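Local coordinates for protein beta-phenylalanine aminotransferase (Variovorax paradoxus, PDB 4AO9) that catalyses transamination of beta-phenylalanine with pyridoxal-5'-phosphate as cofactor, as a dimeric member of the class-III aminotransferase family, at residues A[35-38]-A[39-43]; A[204-207]-A[208-211]; A[315-319]-A[320-324]; A[330-333]-A[334-338]. One frame throughout, in Å; residues are numbered along the deposited sequence. Where two conformers were deposited one is given.

Contact 1: residues A[35-38]-A[39-43]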
# COMPACT_ATOMS: atom_id res chain seq x y z
N ARG A 35 -26.37 6.23 -24.73
CA ARG A 35 -26.89 5.18 -25.60
C ARG A 35 -25.85 4.69 -26.61
O ARG A 35 -25.67 3.48 -26.78
CB ARG A 35 -28.16 5.62 -26.34
CG ARG A 35 -28.77 4.50 -27.17
CD ARG A 35 -29.80 4.99 -28.18
NE ARG A 35 -29.26 5.94 -29.16
CZ ARG A 35 -28.42 5.63 -30.15
NH1 ARG A 35 -27.95 4.39 -30.28
NH2 ARG A 35 -28.02 6.58 -30.98
N ARG A 36 -25.18 5.63 -27.27
CA ARG A 36 -24.18 5.29 -28.27
C ARG A 36 -23.01 4.53 -27.63
O ARG A 36 -22.53 3.53 -28.17
CB ARG A 36 -23.69 6.54 -29.01
CG ARG A 36 -24.68 7.06 -30.06
CD ARG A 36 -24.10 8.22 -30.88
NE ARG A 36 -24.14 9.49 -30.16
CZ ARG A 36 -23.11 10.03 -29.52
NH1 ARG A 36 -21.93 9.42 -29.50
NH2 ARG A 36 -23.25 11.19 -28.89
N PHE A 37 -22.57 5.01 -26.46
CA PHE A 37 -21.52 4.35 -25.70
C PHE A 37 -21.92 2.92 -25.33
O PHE A 37 -21.15 1.97 -25.53
CB PHE A 37 -21.20 5.19 -24.45
CG PHE A 37 -20.26 4.51 -23.47
CD1 PHE A 37 -18.88 4.63 -23.61
CD2 PHE A 37 -20.78 3.76 -22.42
CE1 PHE A 37 -18.02 4.00 -22.71
CE2 PHE A 37 -19.93 3.13 -21.52
CZ PHE A 37 -18.55 3.25 -21.66
N THR A 38 -23.14 2.76 -24.82
CA THR A 38 -23.66 1.45 -24.43
C THR A 38 -23.74 0.49 -25.63
O THR A 38 -23.26 -0.64 -25.55
CB THR A 38 -25.05 1.58 -23.76
OG1 THR A 38 -24.93 2.34 -22.56
CG2 THR A 38 -25.65 0.21 -23.44
N ASP A 39 -24.32 0.96 -26.73
CA ASP A 39 -24.51 0.11 -27.92
C ASP A 39 -23.20 -0.35 -28.54
O ASP A 39 -23.12 -1.46 -29.06
CB ASP A 39 -25.36 0.83 -28.97
CG ASP A 39 -26.79 1.05 -28.53
OD1 ASP A 39 -27.20 0.49 -27.49
OD2 ASP A 39 -27.51 1.81 -29.22
N ALA A 40 -22.18 0.50 -28.43
CA ALA A 40 -20.88 0.23 -29.04
C ALA A 40 -19.98 -0.66 -28.19
O ALA A 40 -18.98 -1.17 -28.68
CB ALA A 40 -20.17 1.55 -29.33
N ASN A 41 -20.36 -0.86 -26.92
CA ASN A 41 -19.50 -1.58 -25.96
C ASN A 41 -20.19 -2.72 -25.21
O ASN A 41 -20.16 -2.78 -23.97
CB ASN A 41 -18.84 -0.57 -25.02
CG ASN A 41 -17.87 0.32 -25.74
OD1 ASN A 41 -16.78 -0.11 -26.11
ND2 ASN A 41 -18.27 1.56 -26.00
N PRO A 42 -20.79 -3.68 -25.96
CA PRO A 42 -21.50 -4.75 -25.26
C PRO A 42 -20.62 -5.69 -24.43
O PRO A 42 -21.07 -6.20 -23.39
CB PRO A 42 -22.17 -5.53 -26.40
CG PRO A 42 -21.42 -5.17 -27.63
CD PRO A 42 -20.97 -3.76 -27.42
N ALA A 43 -19.40 -5.94 -24.87
CA ALA A 43 -18.49 -6.79 -24.12
C ALA A 43 -18.12 -6.12 -22.79
O ALA A 43 -18.10 -6.78 -21.75
CB ALA A 43 -17.26 -7.14 -24.93
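ND2 of Asn-41 stands over one face of the Phe-37 ring, 3.9 Å from CD1 of Phe-37, with the amide tilted so that its plane and that of the ring are 42° apart. Elsewhere round that ring, Phe-406 meets it edge-to-face and Phe-69 at an inclination, which embeds the aromatic in the body of the chain. The other flat pair sits at the surface: the guanidinium of Arg-35 takes OD2 of Asp-39 at its edge and in its plane, NH1 to OD2 being 2.8 Å. This salt bridge is bent, with an N-H...O angle of 133°, and NH1 arrives on the anti side of OD2, tilted out of the carboxylate plane. Arg-35 starts with CG opposite its own N (chi1 -176°) and then folds at chi3, which swings NH1 back over the next turn.

ND2 of Asn-41 also donates to the backbone O of Phe-37 at 2.9 Å, in the carbonyl plane and on a lone pair, so one nitrogen is both bonded to the main chain and set over the ring. Regular i to i+4 bonds run from Asp-39 N to Arg-35 O, 2.9 Å, and from Ala-40 N to Arg-36 O, 3.1 Å. Then the spacing shortens to i+3: Asn-41 N reaches Thr-38 O, 3.2 Å, from above the carbonyl plane. That change and the non-helical backbone of Asn-41 mark the C-terminal end of helix 23-40; Asn-41 is the junction residue, at the N-cap position of helix 42-51 but without a side-chain capping bond.

Contact 2: residues A[204-207]-A[208-211]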
# COMPACT_ATOMS: atom_id res chain seq x y z
N TYR A 204 -6.71 26.70 -0.33
CA TYR A 204 -5.53 26.67 -1.21
C TYR A 204 -5.31 28.03 -1.86
O TYR A 204 -6.27 28.71 -2.24
CB TYR A 204 -5.72 25.60 -2.28
CG TYR A 204 -4.45 25.17 -2.99
CD1 TYR A 204 -3.45 24.45 -2.32
CD2 TYR A 204 -4.26 25.45 -4.34
CE1 TYR A 204 -2.30 24.02 -2.98
CE2 TYR A 204 -3.11 25.04 -5.01
CZ TYR A 204 -2.14 24.32 -4.34
OH TYR A 204 -1.01 23.89 -4.98
N ASN A 205 -4.05 28.42 -1.98
CA ASN A 205 -3.65 29.67 -2.65
C ASN A 205 -4.10 30.95 -1.97
O ASN A 205 -4.16 31.99 -2.60
CB ASN A 205 -4.04 29.65 -4.15
CG ASN A 205 -2.99 28.99 -5.00
OD1 ASN A 205 -1.82 28.99 -4.64
ND2 ASN A 205 -3.40 28.42 -6.14
N ASP A 206 -4.41 30.86 -0.68
CA ASP A 206 -4.70 32.04 0.12
C ASP A 206 -3.56 32.26 1.11
O ASP A 206 -3.56 31.70 2.21
CB ASP A 206 -6.04 31.86 0.84
CG ASP A 206 -6.48 33.10 1.61
OD1 ASP A 206 -5.64 34.01 1.84
OD2 ASP A 206 -7.67 33.15 1.98
N ALA A 207 -2.59 33.06 0.69
CA ALA A 207 -1.39 33.31 1.49
C ALA A 207 -1.72 33.99 2.82
O ALA A 207 -1.15 33.65 3.86
CB ALA A 207 -0.37 34.15 0.70
N GLN A 208 -2.64 34.96 2.78
CA GLN A 208 -2.95 35.77 3.95
C GLN A 208 -3.60 34.92 5.03
O GLN A 208 -3.20 34.98 6.20
CB GLN A 208 -3.85 36.94 3.55
CG GLN A 208 -4.17 37.94 4.64
CD GLN A 208 -5.09 39.04 4.13
OE1 GLN A 208 -4.72 39.83 3.26
NE2 GLN A 208 -6.31 39.09 4.68
N THR A 209 -4.58 34.10 4.64
CA THR A 209 -5.24 33.21 5.59
C THR A 209 -4.25 32.17 6.14
O THR A 209 -4.27 31.86 7.34
CB THR A 209 -6.49 32.53 4.98
OG1 THR A 209 -7.43 33.54 4.60
CG2 THR A 209 -7.14 31.58 5.97
N ALA A 210 -3.39 31.64 5.27
CA ALA A 210 -2.39 30.66 5.70
C ALA A 210 -1.46 31.23 6.77
O ALA A 210 -1.27 30.62 7.82
CB ALA A 210 -1.60 30.16 4.51
N ARG A 211 -0.89 32.41 6.52
CA ARG A 211 -0.03 33.06 7.51
C ARG A 211 -0.77 33.28 8.82
O ARG A 211 -0.27 32.95 9.89
CB ARG A 211 0.49 34.41 7.00
CG ARG A 211 1.48 34.30 5.86
CD ARG A 211 2.12 35.67 5.58
NE ARG A 211 3.00 35.64 4.41
CZ ARG A 211 4.29 35.32 4.44
NH1 ARG A 211 4.87 34.97 5.58
NH2 ARG A 211 4.99 35.34 3.32
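Asp-206 and Thr-209 meet through both carboxylate oxygens in a side-chain N-cap, which starts helix 207-216 just after strand 198-202 in the cofactor-binding, seven-stranded sheet domain. Side chain to backbone comes first: OD1 of Asp-206 accepts from Thr-209 N at 3.0 Å, and the N-H...O angle of 173° makes the bond nearly straight, although the donor stands above the carboxylate plane. The Asp-206 carboxylate can reach forward because CG is turned away from its own N (chi1 -175°). Two donors of one residue, this N and the side-chain hydroxyl, thus fix the rotation of the carboxylate, whose negative charge at the N-terminal end would be expected to suit the helix dipole.

Backbone to backbone, Ala-210 N binds Asp-206 O at 3.1 Å and Arg-211 N binds Ala-207 O at 2.9 Å, the opening rungs of the helix. By packing, Ala-207 and Ala-210 lie on helix 240-253, where Glu-248 pairs with the guanidinium of Arg-211. Side chain to side chain, OG1 of Thr-209 gives its proton to OD2 of Asp-206 at 2.7 Å, again from above the carboxylate plane.

Contact 3: residues A[315-319]-A[320-324]. With PLP (pyridoxal-5'-phosphate), chain D.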
# COMPACT_ATOMS: atom_id res chain seq x y z
N LEU A 315 10.69 4.84 16.49
CA LEU A 315 9.55 4.48 15.65
C LEU A 315 9.85 3.29 14.77
O LEU A 315 10.91 3.21 14.15
CB LEU A 315 9.11 5.65 14.76
CG LEU A 315 8.75 6.97 15.44
CD1 LEU A 315 8.21 7.91 14.41
CD2 LEU A 315 7.73 6.79 16.60
N ALA A 316 8.90 2.37 14.73
CA ALA A 316 8.92 1.30 13.76
C ALA A 316 8.22 1.79 12.49
O ALA A 316 7.26 2.59 12.55
CB ALA A 316 8.20 0.07 14.32
N HIS A 317 8.70 1.33 11.34
CA HIS A 317 7.95 1.43 10.11
C HIS A 317 7.96 0.07 9.41
O HIS A 317 8.94 -0.33 8.78
CB HIS A 317 8.47 2.54 9.20
CG HIS A 317 7.95 2.45 7.80
ND1 HIS A 317 8.76 2.55 6.70
CD2 HIS A 317 6.69 2.24 7.33
CE1 HIS A 317 8.03 2.43 5.60
NE2 HIS A 317 6.77 2.22 5.96
N SER A 318 6.85 -0.64 9.55
CA SER A 318 6.71 -1.98 9.00
C SER A 318 6.02 -1.97 7.63
O SER A 318 5.64 -0.91 7.10
CB SER A 318 5.95 -2.85 10.01
OG SER A 318 4.69 -2.28 10.30
N GLY A 319 5.91 -3.14 7.01
CA GLY A 319 5.21 -3.25 5.72
C GLY A 319 5.83 -4.27 4.77
O GLY A 319 6.95 -4.11 4.31
N THR A 320 5.05 -5.30 4.43
CA THR A 320 5.55 -6.51 3.80
C THR A 320 6.26 -6.28 2.47
O THR A 320 7.36 -6.81 2.24
CB THR A 320 4.42 -7.52 3.65
OG1 THR A 320 3.87 -7.77 4.95
CG2 THR A 320 4.94 -8.84 3.09
N PHE A 321 5.65 -5.48 1.60
CA PHE A 321 6.14 -5.38 0.23
C PHE A 321 7.03 -4.17 -0.05
O PHE A 321 7.41 -3.94 -1.20
CB PHE A 321 4.97 -5.53 -0.77
CG PHE A 321 4.23 -6.84 -0.65
CD1 PHE A 321 4.78 -8.01 -1.17
CD2 PHE A 321 3.00 -6.90 0.02
CE1 PHE A 321 4.11 -9.23 -1.05
CE2 PHE A 321 2.33 -8.12 0.15
CZ PHE A 321 2.89 -9.28 -0.38
N ASN A 322 7.40 -3.44 1.00
CA ASN A 322 8.06 -2.13 0.82
C ASN A 322 9.29 -2.14 -0.05
O ASN A 322 9.49 -1.23 -0.87
CB ASN A 322 8.42 -1.49 2.16
CG ASN A 322 7.24 -1.34 3.08
OD1 ASN A 322 6.30 -2.13 3.04
ND2 ASN A 322 7.29 -0.34 3.93
N ASN A 323 10.13 -3.17 0.12
CA ASN A 323 11.41 -3.22 -0.58
C ASN A 323 11.45 -4.33 -1.63
O ASN A 323 12.52 -4.80 -2.01
CB ASN A 323 12.56 -3.36 0.43
CG ASN A 323 12.63 -4.75 1.07
OD1 ASN A 323 11.64 -5.47 1.13
ND2 ASN A 323 13.82 -5.12 1.54
N ASN A 324 10.28 -4.71 -2.14
CA ASN A 324 10.23 -5.88 -3.02
C ASN A 324 11.09 -5.69 -4.26
O ASN A 324 11.14 -4.60 -4.82
CB ASN A 324 8.79 -6.23 -3.38
CG ASN A 324 8.23 -5.37 -4.46
OD1 ASN A 324 8.46 -5.61 -5.66
ND2 ASN A 324 7.46 -4.36 -4.07
N1 PLP D . -2.38 -7.75 9.72
C2 PLP D . -1.71 -8.88 9.98
C2A PLP D . -2.38 -9.85 10.96
C3 PLP D . -0.50 -9.14 9.35
O3 PLP D . 0.10 -10.20 9.60
C4 PLP D . 0.05 -8.21 8.45
C4A PLP D . 1.37 -8.41 7.71
C5 PLP D . -0.68 -7.03 8.25
C6 PLP D . -1.89 -6.82 8.90
C5A PLP D . -0.14 -5.93 7.32
O4P PLP D . -0.06 -6.19 5.99
P PLP D . 1.00 -5.28 5.16
O1P PLP D . 0.78 -5.76 3.68
O2P PLP D . 2.42 -5.63 5.66
O3P PLP D . 0.64 -3.83 5.32
O HOH W 1 4.68 1.21 4.42
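Thr-320 alone delivers this segment's grip on the phosphate: its N donates to O2P of PLP at 2.9 Å, while OG1 of Thr-320 donates to the same oxygen at 2.7 Å. Two donors from one residue therefore hold O2P, and the hydroxyl is brought beside its own N by a chi1 of -57°. CA of Gly-319 lies beside the same oxygen, 3.7 Å from O2P. The methyl CG2 of Thr-320, on the other branch, lies over the centre of the Phe-321 ring. Gly-152 and Thr-153 of the second subunit also bind this cofactor, and Lys-287 of that subunit packs on Thr-320; the loop thus completes a PLP site across the dimer interface, as in class-III aminotransferases.

Behind the phosphate, two overlapping type I turns, 319-322 and 321-324, shape the chain. In the second, Phe-321 O receives both Asn-324 N and, at 2.9 Å, the side-chain ND2 of Asn-324, the latter in the carbonyl plane. Farther back, a water bridges NE2 of His-317, 2.8 Å away in the ring plane, and ND2 of Asn-322, reached by a weak bond of 3.1 Å. Arg-147 holds ND1 of His-317, Asn-150 bonds to OD1 of Asn-322, and Tyr-179 of the second subunit bonds to the hydroxyl of Ser-318.

Contact 4: residues A[330-333]-A[334-338]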
# COMPACT_ATOMS: atom_id res chain seq x y z
N ALA A 330 12.24 -2.28 -11.26
CA ALA A 330 11.49 -1.53 -12.26
C ALA A 330 11.70 -0.03 -12.09
O ALA A 330 11.88 0.70 -13.07
CB ALA A 330 10.00 -1.85 -12.17
N GLY A 331 11.69 0.43 -10.84
CA GLY A 331 11.89 1.85 -10.57
C GLY A 331 13.25 2.32 -11.07
O GLY A 331 13.34 3.36 -11.73
N TYR A 332 14.30 1.57 -10.74
CA TYR A 332 15.64 1.96 -11.15
C TYR A 332 15.79 1.96 -12.67
O TYR A 332 16.35 2.91 -13.23
CB TYR A 332 16.68 1.06 -10.49
CG TYR A 332 18.10 1.49 -10.74
CD1 TYR A 332 18.72 2.41 -9.91
CD2 TYR A 332 18.81 0.97 -11.82
CE1 TYR A 332 20.02 2.82 -10.14
CE2 TYR A 332 20.12 1.38 -12.07
CZ TYR A 332 20.71 2.29 -11.22
OH TYR A 332 22.01 2.69 -11.45
N ALA A 333 15.28 0.92 -13.32
CA ALA A 333 15.34 0.84 -14.78
C ALA A 333 14.60 2.01 -15.43
O ALA A 333 15.11 2.63 -16.36
CB ALA A 333 14.78 -0.48 -15.25
N GLY A 334 13.41 2.32 -14.93
CA GLY A 334 12.61 3.39 -15.51
C GLY A 334 13.28 4.75 -15.40
O GLY A 334 13.35 5.50 -16.39
N LEU A 335 13.79 5.06 -14.22
CA LEU A 335 14.37 6.37 -13.98
C LEU A 335 15.71 6.58 -14.68
O LEU A 335 16.04 7.71 -15.07
CB LEU A 335 14.49 6.65 -12.49
CG LEU A 335 13.14 6.73 -11.74
CD1 LEU A 335 13.37 6.82 -10.25
CD2 LEU A 335 12.28 7.88 -12.23
N THR A 336 16.48 5.50 -14.84
CA THR A 336 17.80 5.61 -15.47
C THR A 336 17.76 5.49 -16.99
O THR A 336 18.56 6.13 -17.68
CB THR A 336 18.82 4.58 -14.95
OG1 THR A 336 18.32 3.25 -15.14
CG2 THR A 336 19.14 4.79 -13.49
N LYS A 337 16.84 4.68 -17.51
CA LYS A 337 16.81 4.38 -18.95
C LYS A 337 15.78 5.17 -19.74
O LYS A 337 15.95 5.39 -20.95
CB LYS A 337 16.61 2.88 -19.20
CG LYS A 337 17.72 2.00 -18.65
CD LYS A 337 17.46 0.52 -18.91
CE LYS A 337 18.56 -0.35 -18.32
NZ LYS A 337 18.40 -1.78 -18.73
N LEU A 338 14.71 5.60 -19.07
CA LEU A 338 13.58 6.20 -19.77
C LEU A 338 13.19 7.58 -19.25
O LEU A 338 13.33 8.56 -19.96
CB LEU A 338 12.36 5.26 -19.74
CG LEU A 338 12.53 3.93 -20.46
CD1 LEU A 338 11.35 3.02 -20.20
CD2 LEU A 338 12.71 4.18 -21.96
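Thr-336 folds back on Tyr-332, one turn earlier in helix 325-337, and each atom of its side chain has a partner there. CB, pointing toward the preceding turn, stands 3.4 Å from Tyr-332 O. At CB the chain forks. OG1 takes the place between the backbone N and the carbonyl carbon (chi1 57°), which turns the hydroxyl back toward the N-terminal side of the helix to donate to Tyr-332 O at 2.8 Å. CG2 goes the other way, opposite the carbonyl carbon, and settles over one face of the Tyr-332 ring: it is 3.8 Å from the ring centroid and 16° off the normal, the geometry of a CH-pi contact. The methyl is displaced toward the rim, its closest ring atom being CZ at 3.7 Å. The ring can lie beneath it because CG of Tyr-332 is anti to N (chi1 -174°).

The backbone bonds of this turn remain in place. Thr-336 N reaches Tyr-332 O at 3.1 Å, from the face of the carbonyl plane opposite to OG1, while Leu-335 N binds Gly-331 O at 3.0 Å and Lys-337 N binds Ala-333 O at 2.9 Å. Around them, Leu-135 of helix 129-139 packs on Tyr-332, Leu-335 and Thr-336, Arg-131 makes a cation-pi contact with the tyrosine, and Ala-333 rests on helix 106-117. Chemically, one carbonyl accepts both hydrogen-bond donors of Thr-336, so the hydroxyl is served within its own helix and the methyl is turned to the aromatic face.

How the contacts relate
All four contacts are local and occur in series along the chain; none encloses or crosses another, and none closes a long loop. Contact 1 ends helix 23-40 and begins helix 42-51, far out on the chain. Contact 2 leads from strand 198-202 of the large sheet into helix 207-216, on the opposite side of the chain's centre from contact 1, with centres about 47 Å apart. Contact 3 lies in the last part of the loop that leads into helix 325-337 and carries this chain to the cofactor site of the second subunit. Contact 4 lies within that same helix; its nearest atoms are about 7 Å from contact 3, the closest approach of any pair, yet the two do not touch.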